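Local atomic coordinates of secreted protein (Streptomyces lividans TK24, PDB entry 5LXZ), a protein that probably works as a copper-radical oxidase of the galactose oxidase-like AA5 family and binds copper(II) ions. Residues V355-A360 and R439-D444; E381-A386 and N446-V451; P408-S411 and S417-V420. The protein carries 1 engineered substitution. All coordinates share one frame; numbering follows the deposited sequence.

Contact 1: residues V355-A360 and R439-D444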
loop_
_atom_site.group_PDB
_atom_site.type_symbol
_atom_site.label_atom_id
_atom_site.label_comp_id
_atom_site.label_asym_id
_atom_site.label_seq_id
_atom_site.Cartn_x
_atom_site.Cartn_y
_atom_site.Cartn_z
ATOM N N VAL A 355 -4.721 1.059 -9.644
ATOM C CA VAL A 355 -4.222 0.063 -10.601
ATOM C C VAL A 355 -3.831 0.747 -11.874
ATOM O O VAL A 355 -4.593 1.587 -12.385
ATOM C CB VAL A 355 -5.324 -0.998 -10.908
ATOM C CG1 VAL A 355 -4.858 -1.995 -11.922
ATOM C CG2 VAL A 355 -5.695 -1.754 -9.647
ATOM N N LEU A 356 -2.673 0.348 -12.403
ATOM C CA LEU A 356 -2.283 0.662 -13.778
ATOM C C LEU A 356 -3.005 -0.368 -14.640
ATOM O O LEU A 356 -2.695 -1.556 -14.553
ATOM C CB LEU A 356 -0.778 0.621 -13.937
ATOM C CG LEU A 356 -0.229 0.755 -15.349
ATOM C CD1 LEU A 356 -0.805 1.923 -16.108
ATOM C CD2 LEU A 356 1.271 0.875 -15.253
ATOM N N LEU A 357 -4.052 0.054 -15.331
ATOM C CA LEU A 357 -4.891 -0.884 -16.052
ATOM C C LEU A 357 -4.146 -1.617 -17.132
ATOM O O LEU A 357 -3.206 -1.089 -17.714
ATOM C CB LEU A 357 -6.092 -0.186 -16.676
ATOM C CG LEU A 357 -7.049 0.466 -15.691
ATOM C CD1 LEU A 357 -8.065 1.306 -16.465
ATOM C CD2 LEU A 357 -7.764 -0.567 -14.843
ATOM N N PRO A 358 -4.580 -2.856 -17.414
ATOM C CA PRO A 358 -3.977 -3.624 -18.485
ATOM C C PRO A 358 -4.507 -3.151 -19.839
ATOM O O PRO A 358 -5.705 -2.849 -19.925
ATOM C CB PRO A 358 -4.413 -5.056 -18.160
ATOM C CG PRO A 358 -5.653 -4.946 -17.407
ATOM C CD PRO A 358 -5.607 -3.623 -16.683
ATOM N N PRO A 359 -3.694 -3.042 -20.901
ATOM C CA PRO A 359 -2.251 -3.175 -20.871
ATOM C C PRO A 359 -1.579 -1.902 -20.412
ATOM O O PRO A 359 -2.045 -0.801 -20.707
ATOM C CB PRO A 359 -1.904 -3.456 -22.332
ATOM C CG PRO A 359 -2.935 -2.683 -23.092
ATOM C CD PRO A 359 -4.198 -2.733 -22.265
ATOM N N ALA A 360 -0.436 -2.056 -19.743
ATOM C CA ALA A 360 0.311 -0.943 -19.200
ATOM C C ALA A 360 0.758 0.071 -20.229
ATOM O O ALA A 360 0.945 1.232 -19.913
ATOM C CB ALA A 360 1.505 -1.442 -18.422
ATOM N N ARG A 439 -16.166 -8.040 -8.162
ATOM C CA ARG A 439 -16.463 -7.652 -9.499
ATOM C C ARG A 439 -15.243 -7.827 -10.369
ATOM O O ARG A 439 -14.100 -7.703 -9.906
ATOM C CB ARG A 439 -16.862 -6.185 -9.580
ATOM C CG ARG A 439 -18.167 -5.867 -8.895
ATOM C CD ARG A 439 -18.266 -4.377 -8.647
ATOM N NE ARG A 439 -19.595 -4.036 -8.134
ATOM C CZ ARG A 439 -20.018 -4.268 -6.899
ATOM N NH1 ARG A 439 -19.219 -4.768 -5.965
ATOM N NH2 ARG A 439 -21.299 -3.992 -6.565
ATOM N N LEU A 440 -15.487 -8.076 -11.637
ATOM C CA LEU A 440 -14.490 -7.919 -12.666
ATOM C C LEU A 440 -14.700 -6.623 -13.402
ATOM O O LEU A 440 -15.810 -6.359 -13.921
ATOM C CB LEU A 440 -14.503 -9.098 -13.643
ATOM C CG LEU A 440 -14.133 -10.462 -13.107
ATOM C CD1 LEU A 440 -14.428 -11.510 -14.154
ATOM C CD2 LEU A 440 -12.679 -10.554 -12.647
ATOM N N TYR A 441 -13.674 -5.778 -13.464
ATOM C CA TYR A 441 -13.676 -4.593 -14.320
ATOM C C TYR A 441 -13.128 -5.008 -15.670
ATOM O O TYR A 441 -12.106 -5.691 -15.759
ATOM C CB TYR A 441 -12.786 -3.503 -13.737
ATOM C CG TYR A 441 -12.665 -2.327 -14.650
ATOM C CD1 TYR A 441 -13.767 -1.498 -14.912
ATOM C CD2 TYR A 441 -11.490 -2.066 -15.331
ATOM C CE1 TYR A 441 -13.663 -0.452 -15.825
ATOM C CE2 TYR A 441 -11.372 -1.009 -16.186
ATOM C CZ TYR A 441 -12.467 -0.200 -16.449
ATOM O OH TYR A 441 -12.337 0.831 -17.342
ATOM N N HIS A 442 -13.818 -4.609 -16.726
ATOM C CA HIS A 442 -13.430 -4.931 -18.069
ATOM C C HIS A 442 -13.023 -3.627 -18.755
ATOM O O HIS A 442 -13.887 -2.802 -19.024
ATOM C CB HIS A 442 -14.635 -5.546 -18.771
ATOM C CG HIS A 442 -15.031 -6.877 -18.220
ATOM N ND1 HIS A 442 -14.261 -8.010 -18.405
ATOM C CD2 HIS A 442 -16.087 -7.251 -17.474
ATOM C CE1 HIS A 442 -14.845 -9.032 -17.804
ATOM N NE2 HIS A 442 -15.960 -8.601 -17.243
ATOM N N PRO A 443 -11.715 -3.396 -18.982
ATOM C CA PRO A 443 -11.300 -2.099 -19.580
ATOM C C PRO A 443 -11.869 -1.850 -20.982
ATOM O O PRO A 443 -12.111 -0.697 -21.350
ATOM C CB PRO A 443 -9.768 -2.175 -19.621
ATOM C CG PRO A 443 -9.409 -3.221 -18.632
ATOM C CD PRO A 443 -10.561 -4.181 -18.507
ATOM N N ASP A 444 -12.122 -2.919 -21.730
ATOM C CA ASP A 444 -12.639 -2.771 -23.097
ATOM C C ASP A 444 -14.093 -2.271 -23.145
ATOM O O ASP A 444 -14.460 -1.535 -24.076
ATOM C CB ASP A 444 -12.391 -4.041 -23.951
ATOM C CG ASP A 444 -13.020 -5.320 -23.365
ATOM O OD1 ASP A 444 -13.601 -5.299 -22.256
ATOM O OD2 ASP A 444 -12.905 -6.378 -24.035
#
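The hydroxyl of Tyr441, whose ring meets Leu357, is held by a hydrogen bond that Tyr441 OH gives to the side-chain oxygen of Asn446. Fixed there, the ring offers its CD2-CE2 side to Leu357. Both leucine methyls come to the same ring carbon, Leu357 CD2 at 3.9 Å and Leu357 CD1 at 4.0 Å from Tyr441 CE2, the two side chains crossing at about a right angle and the approach to the ring being oblique. Tyr441 CG lies anti to the backbone N (chi1 175°), a torsion that throws the ring across to the facing segment. The two segments belong to neighbouring four-stranded blades of the kelch beta-propeller: 355-360 leaves the first strand of one blade, and 439-444 runs out of the third strand of the next. No hydrogen bond links them, and together they bury 146 Å². Met366 and Val418, one from each blade, touch both Leu357 and Tyr441, making this a shared apolar layer. Beyond the ring, along the chain, Pro443 CG lies 3.9 Å from Pro358 O. The two proline rings approach more loosely, Pro358 CD lying 4.3 Å from Pro443 CG.

Contact 2: residues E381-A386 and N446-V451. With EDO (1,2-ethanediol), chain H.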
loop_
_atom_site.group_PDB
_atom_site.type_symbol
_atom_site.label_atom_id
_atom_site.label_comp_id
_atom_site.label_asym_id
_atom_site.label_seq_id
_atom_site.Cartn_x
_atom_site.Cartn_y
_atom_site.Cartn_z
ATOM N N GLU A 381 -17.972 5.219 -3.597
ATOM C CA GLU A 381 -18.315 4.145 -4.483
ATOM C C GLU A 381 -17.725 4.315 -5.890
ATOM O O GLU A 381 -17.995 3.514 -6.783
ATOM C CB GLU A 381 -19.847 3.963 -4.554
ATOM C CG GLU A 381 -20.538 5.094 -5.264
ATOM C CD GLU A 381 -22.057 4.976 -5.172
ATOM O OE1 GLU A 381 -22.593 4.583 -4.112
ATOM O OE2 GLU A 381 -22.658 5.265 -6.204
ATOM N N LYS A 382 -16.910 5.342 -6.114
ATOM C CA LYS A 382 -16.457 5.658 -7.446
ATOM C C LYS A 382 -15.166 4.988 -7.845
ATOM O O LYS A 382 -14.275 4.712 -6.999
ATOM C CB LYS A 382 -16.343 7.168 -7.642
ATOM C CG LYS A 382 -17.741 7.785 -7.596
ATOM C CD LYS A 382 -17.760 9.265 -7.887
ATOM C CE LYS A 382 -19.216 9.703 -8.151
ATOM N NZ LYS A 382 -19.210 11.001 -8.848
ATOM N N THR A 383 -15.066 4.784 -9.147
ATOM C CA THR A 383 -13.794 4.623 -9.812
ATOM C C THR A 383 -13.483 5.860 -10.593
ATOM O O THR A 383 -14.379 6.524 -11.132
ATOM C CB THR A 383 -13.685 3.378 -10.716
ATOM O OG1 THR A 383 -14.569 3.485 -11.810
ATOM C CG2 THR A 383 -13.971 2.142 -9.921
ATOM N N ARG A 384 -12.201 6.196 -10.667
ATOM C CA ARG A 384 -11.758 7.394 -11.387
ATOM C C ARG A 384 -10.594 6.972 -12.253
ATOM O O ARG A 384 -9.665 6.373 -11.733
ATOM C CB ARG A 384 -11.400 8.522 -10.442
ATOM C CG ARG A 384 -12.454 8.847 -9.383
ATOM C CD ARG A 384 -12.455 7.884 -8.200
ATOM N NE ARG A 384 -12.476 8.561 -6.908
ATOM C CZ ARG A 384 -12.273 7.932 -5.767
ATOM N NH1 ARG A 384 -12.178 6.613 -5.746
ATOM N NH2 ARG A 384 -12.143 8.614 -4.628
ATOM N N ILE A 385 -10.608 7.325 -13.530
ATOM C CA ILE A 385 -9.631 6.831 -14.477
ATOM C C ILE A 385 -8.926 8.005 -15.110
ATOM O O ILE A 385 -9.605 8.926 -15.593
ATOM C CB ILE A 385 -10.295 5.995 -15.557
ATOM C CG1 ILE A 385 -11.019 4.802 -14.941
ATOM C CG2 ILE A 385 -9.250 5.551 -16.553
ATOM C CD1 ILE A 385 -11.881 4.000 -15.890
ATOM N N ALA A 386 -7.587 8.002 -15.078
ATOM C CA ALA A 386 -6.788 9.022 -15.728
ATOM C C ALA A 386 -5.995 8.390 -16.833
ATOM O O ALA A 386 -5.326 7.394 -16.611
ATOM C CB ALA A 386 -5.867 9.715 -14.769
ATOM N N ASN A 446 -15.410 -0.769 -20.204
ATOM C CA ASN A 446 -15.496 0.179 -19.084
ATOM C C ASN A 446 -16.642 -0.086 -18.139
ATOM O O ASN A 446 -17.237 0.846 -17.583
ATOM C CB ASN A 446 -15.489 1.622 -19.600
ATOM C CG ASN A 446 -15.117 2.640 -18.530
ATOM O OD1 ASN A 446 -14.360 2.371 -17.600
ATOM N ND2 ASN A 446 -15.626 3.827 -18.680
ATOM N N GLU A 447 -16.910 -1.372 -17.899
ATOM C CA GLU A 447 -17.957 -1.761 -16.978
ATOM C C GLU A 447 -17.485 -2.790 -15.988
ATOM O O GLU A 447 -16.530 -3.512 -16.239
ATOM C CB GLU A 447 -19.165 -2.345 -17.740
ATOM C CG GLU A 447 -19.799 -1.385 -18.753
ATOM C CD GLU A 447 -20.683 -0.324 -18.157
ATOM O OE1 GLU A 447 -20.578 0.023 -16.955
ATOM O OE2 GLU A 447 -21.534 0.215 -18.929
ATOM N N PHE A 448 -18.219 -2.881 -14.896
ATOM C CA PHE A 448 -18.074 -3.946 -13.903
ATOM C C PHE A 448 -19.059 -5.072 -14.187
ATOM O O PHE A 448 -20.194 -4.833 -14.598
ATOM C CB PHE A 448 -18.411 -3.439 -12.506
ATOM C CG PHE A 448 -17.306 -2.688 -11.815
ATOM C CD1 PHE A 448 -16.079 -3.273 -11.626
ATOM C CD2 PHE A 448 -17.562 -1.460 -11.212
ATOM C CE1 PHE A 448 -15.084 -2.607 -10.921
ATOM C CE2 PHE A 448 -16.573 -0.786 -10.518
ATOM C CZ PHE A 448 -15.342 -1.372 -10.363
ATOM N N GLU A 449 -18.591 -6.286 -13.937
ATOM C CA GLU A 449 -19.404 -7.505 -13.955
ATOM C C GLU A 449 -19.318 -8.068 -12.551
ATOM O O GLU A 449 -18.231 -8.347 -12.073
ATOM C CB GLU A 449 -18.836 -8.489 -14.964
ATOM C CG GLU A 449 -19.448 -9.879 -14.919
ATOM C CD GLU A 449 -18.687 -10.887 -15.769
ATOM O OE1 GLU A 449 -17.627 -10.558 -16.342
ATOM O OE2 GLU A 449 -19.138 -12.073 -15.841
ATOM N N ARG A 450 -20.435 -8.223 -11.865
ATOM C CA ARG A 450 -20.443 -8.887 -10.590
ATOM C C ARG A 450 -20.118 -10.377 -10.741
ATOM O O ARG A 450 -20.607 -11.052 -11.647
ATOM C CB ARG A 450 -21.813 -8.708 -9.970
ATOM C CG ARG A 450 -21.875 -9.141 -8.567
ATOM C CD ARG A 450 -21.554 -8.056 -7.573
ATOM N NE ARG A 450 -21.927 -8.670 -6.319
ATOM C CZ ARG A 450 -23.008 -8.453 -5.600
ATOM N NH1 ARG A 450 -23.862 -7.479 -5.902
ATOM N NH2 ARG A 450 -23.197 -9.180 -4.521
ATOM N N VAL A 451 -19.269 -10.871 -9.865
ATOM C CA VAL A 451 -18.898 -12.282 -9.827
ATOM C C VAL A 451 -19.217 -12.869 -8.441
ATOM O O VAL A 451 -19.922 -12.235 -7.688
ATOM C CB VAL A 451 -17.467 -12.517 -10.315
ATOM C CG1 VAL A 451 -17.339 -12.168 -11.796
ATOM C CG2 VAL A 451 -16.411 -11.774 -9.445
HETATM C C1 EDO H . -19.256 4.787 -16.656
HETATM O O1 EDO H . -18.620 5.973 -17.143
HETATM C C2 EDO H . -18.593 3.603 -17.343
HETATM O O2 EDO H . -19.423 2.438 -17.392
#
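A side-chain contact between adjacent blades of the kelch beta-propeller joins Thr383 and Ile385, on the third strand of one blade, to Phe448 on the outermost strand of the next and Asn446 just before it. The backbones do not pair: the CA atoms of Thr383 and Phe448 are 10.4 Å apart, and side chains span the gap. Thr383 and Phe448 point at each other, and the methyl Thr383 CG2 meets the ring obliquely, 3.8 Å from Phe448 CZ. With OG1 set between the backbone N and the carbonyl carbon (chi1 66°), the threonine turns its hydroxyl to a hydrogen bond with the Pro399 carbonyl and leaves CG2 for the ring. Asn446 starts the G1 beta bulge in which Asn446 and Glu447 both face His442, and its positive phi of 55° fits that role. Its side chain and that of Ile385 run alongside, heading opposite ways, with Ile385 CD1 3.4 Å from Asn446 OD1. Replacing the asparagine with an alanine is likely to cost the Tyr441 hydroxyl its amide acceptor and Ile385 CD1 one of its contacts. The O2 hydroxyl of a 1,2-ethanediol donates a hydrogen bond to Asn446 O, with 2.7 Å between EDO O2 and Asn446 O.

Contact 3: residues P408-S411 and S417-V420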
loop_
_atom_site.group_PDB
_atom_site.type_symbol
_atom_site.label_atom_id
_atom_site.label_comp_id
_atom_site.label_asym_id
_atom_site.label_seq_id
_atom_site.Cartn_x
_atom_site.Cartn_y
_atom_site.Cartn_z
ATOM N N PRO A 408 -10.740 -1.517 -0.962
ATOM C CA PRO A 408 -10.998 -2.589 -1.937
ATOM C C PRO A 408 -9.706 -3.218 -2.387
ATOM O O PRO A 408 -8.680 -2.511 -2.601
ATOM C CB PRO A 408 -11.650 -1.854 -3.119
ATOM C CG PRO A 408 -11.080 -0.471 -3.008
ATOM C CD PRO A 408 -10.953 -0.185 -1.530
ATOM N N GLN A 409 -9.722 -4.550 -2.487
ATOM C CA GLN A 409 -8.613 -5.278 -3.131
ATOM C C GLN A 409 -8.763 -5.153 -4.635
ATOM O O GLN A 409 -9.885 -5.101 -5.150
ATOM C CB GLN A 409 -8.621 -6.734 -2.713
ATOM C CG GLN A 409 -8.320 -6.985 -1.241
ATOM C CD GLN A 409 -9.558 -7.078 -0.349
ATOM O OE1 GLN A 409 -10.328 -8.038 -0.456
ATOM N NE2 GLN A 409 -9.761 -6.109 0.523
ATOM N N ALA A 410 -7.655 -5.083 -5.380
ATOM C CA ALA A 410 -7.678 -4.918 -6.805
ATOM C C ALA A 410 -6.486 -5.557 -7.445
ATOM O O ALA A 410 -5.349 -5.160 -7.151
ATOM C CB ALA A 410 -7.830 -3.475 -7.211
ATOM N N SER A 411 -6.714 -6.593 -8.246
ATOM C CA SER A 411 -5.638 -7.369 -8.855
ATOM C C SER A 411 -5.881 -7.495 -10.347
ATOM O O SER A 411 -6.982 -7.859 -10.764
ATOM C CB SER A 411 -5.584 -8.770 -8.240
ATOM O OG SER A 411 -4.845 -8.781 -6.999
ATOM N N SER A 417 -8.878 -8.299 -17.491
ATOM C CA SER A 417 -9.790 -7.896 -16.437
ATOM C C SER A 417 -9.048 -7.519 -15.157
ATOM O O SER A 417 -7.881 -7.851 -14.982
ATOM C CB SER A 417 -10.852 -8.969 -16.190
ATOM O OG SER A 417 -10.368 -10.104 -15.550
ATOM N N VAL A 418 -9.722 -6.758 -14.317
ATOM C CA VAL A 418 -9.234 -6.414 -12.997
ATOM C C VAL A 418 -10.253 -6.891 -11.977
ATOM O O VAL A 418 -11.402 -6.490 -12.007
ATOM C CB VAL A 418 -8.991 -4.912 -12.833
ATOM C CG1 VAL A 418 -8.423 -4.611 -11.436
ATOM C CG2 VAL A 418 -8.023 -4.416 -13.899
ATOM N N LEU A 419 -9.848 -7.728 -11.065
ATOM C CA LEU A 419 -10.687 -8.189 -9.974
ATOM C C LEU A 419 -10.710 -7.180 -8.861
ATOM O O LEU A 419 -9.644 -6.902 -8.288
ATOM C CB LEU A 419 -10.223 -9.545 -9.459
ATOM C CG LEU A 419 -10.977 -10.172 -8.303
ATOM C CD1 LEU A 419 -12.417 -10.474 -8.656
ATOM C CD2 LEU A 419 -10.242 -11.415 -7.800
ATOM N N VAL A 420 -11.878 -6.637 -8.535
ATOM C CA VAL A 420 -12.066 -5.642 -7.498
ATOM C C VAL A 420 -12.983 -6.259 -6.471
ATOM O O VAL A 420 -14.136 -6.620 -6.794
ATOM C CB VAL A 420 -12.661 -4.352 -8.081
ATOM C CG1 VAL A 420 -12.917 -3.347 -6.985
ATOM C CG2 VAL A 420 -11.751 -3.790 -9.151
#
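The flat groups that meet between Ser411 and Leu419 are their peptide units, joined edge to edge by two hydrogen bonds. Ser411 N reaches Leu419 O at 2.9 Å, lying in the carbonyl plane, with an N-H...O angle of 159°. The return bond, Leu419 N to Ser411 O, is equally long at 2.9 Å but less straight, and its donor is tilted 20° from the plane of the carbonyl. The same two oxygens each receive a CA-H contact as well: Ala410 CA stands 3.2 Å from Leu419 O, and Val418 CA stands 3.5 Å from Ser411 O. Further along, Val420 CA adds a third such contact, 3.3 Å from Gln409 O.

This is the inner beta hairpin of a propeller blade, made of antiparallel strands 409-412 and 418-421, with Ala410 and Val420 forming a non-hydrogen-bonded pair and Ser411 and Leu419 a hydrogen-bonded one. The face carrying Ala410 and Val420 is apolar. Because Val420 CG1 is trans to its own amide nitrogen (chi1 177°), that methyl lies near Pro408, 4.3 Å from Pro408 CB, while Val420 CG2 comes to 4.4 Å from Ala410 CB. Ile368 of the preceding blade covers Pro408, Ala410 and Val420 together.

The face of Ser411 and Leu419 is turned to the following blade, where Leu472 touches both residues, Phe474 also packs on Leu419, and the buried hydroxyl of Ser411 is satisfied by a hydrogen bond with that of Ser464. At the start of the strand, Gln409 OE1 accepts from Arg458 NE, and the glutamine side chain sits about 13 Å from a bound copper ion.

Overall arrangement
Followed from the N terminus, the chain first passes 355-360, at the end of one blade's first strand, and then 381-386 on that blade's third strand. It enters the next blade through the hairpin 408-411/417-420, where contact 3 closes a short turn. Segment 439-444 then returns to 355-360, closing the long loop of contact 1, and 446-451 returns to 381-386 for contact 2. Contacts 1 and 2 therefore cross, while contact 3 falls within both loops. Contact 3 knits one blade internally; the other two join that blade to its predecessor. Within the blade, Tyr441 N bonds Val418 O and Phe448 packs on Val420, linking all three.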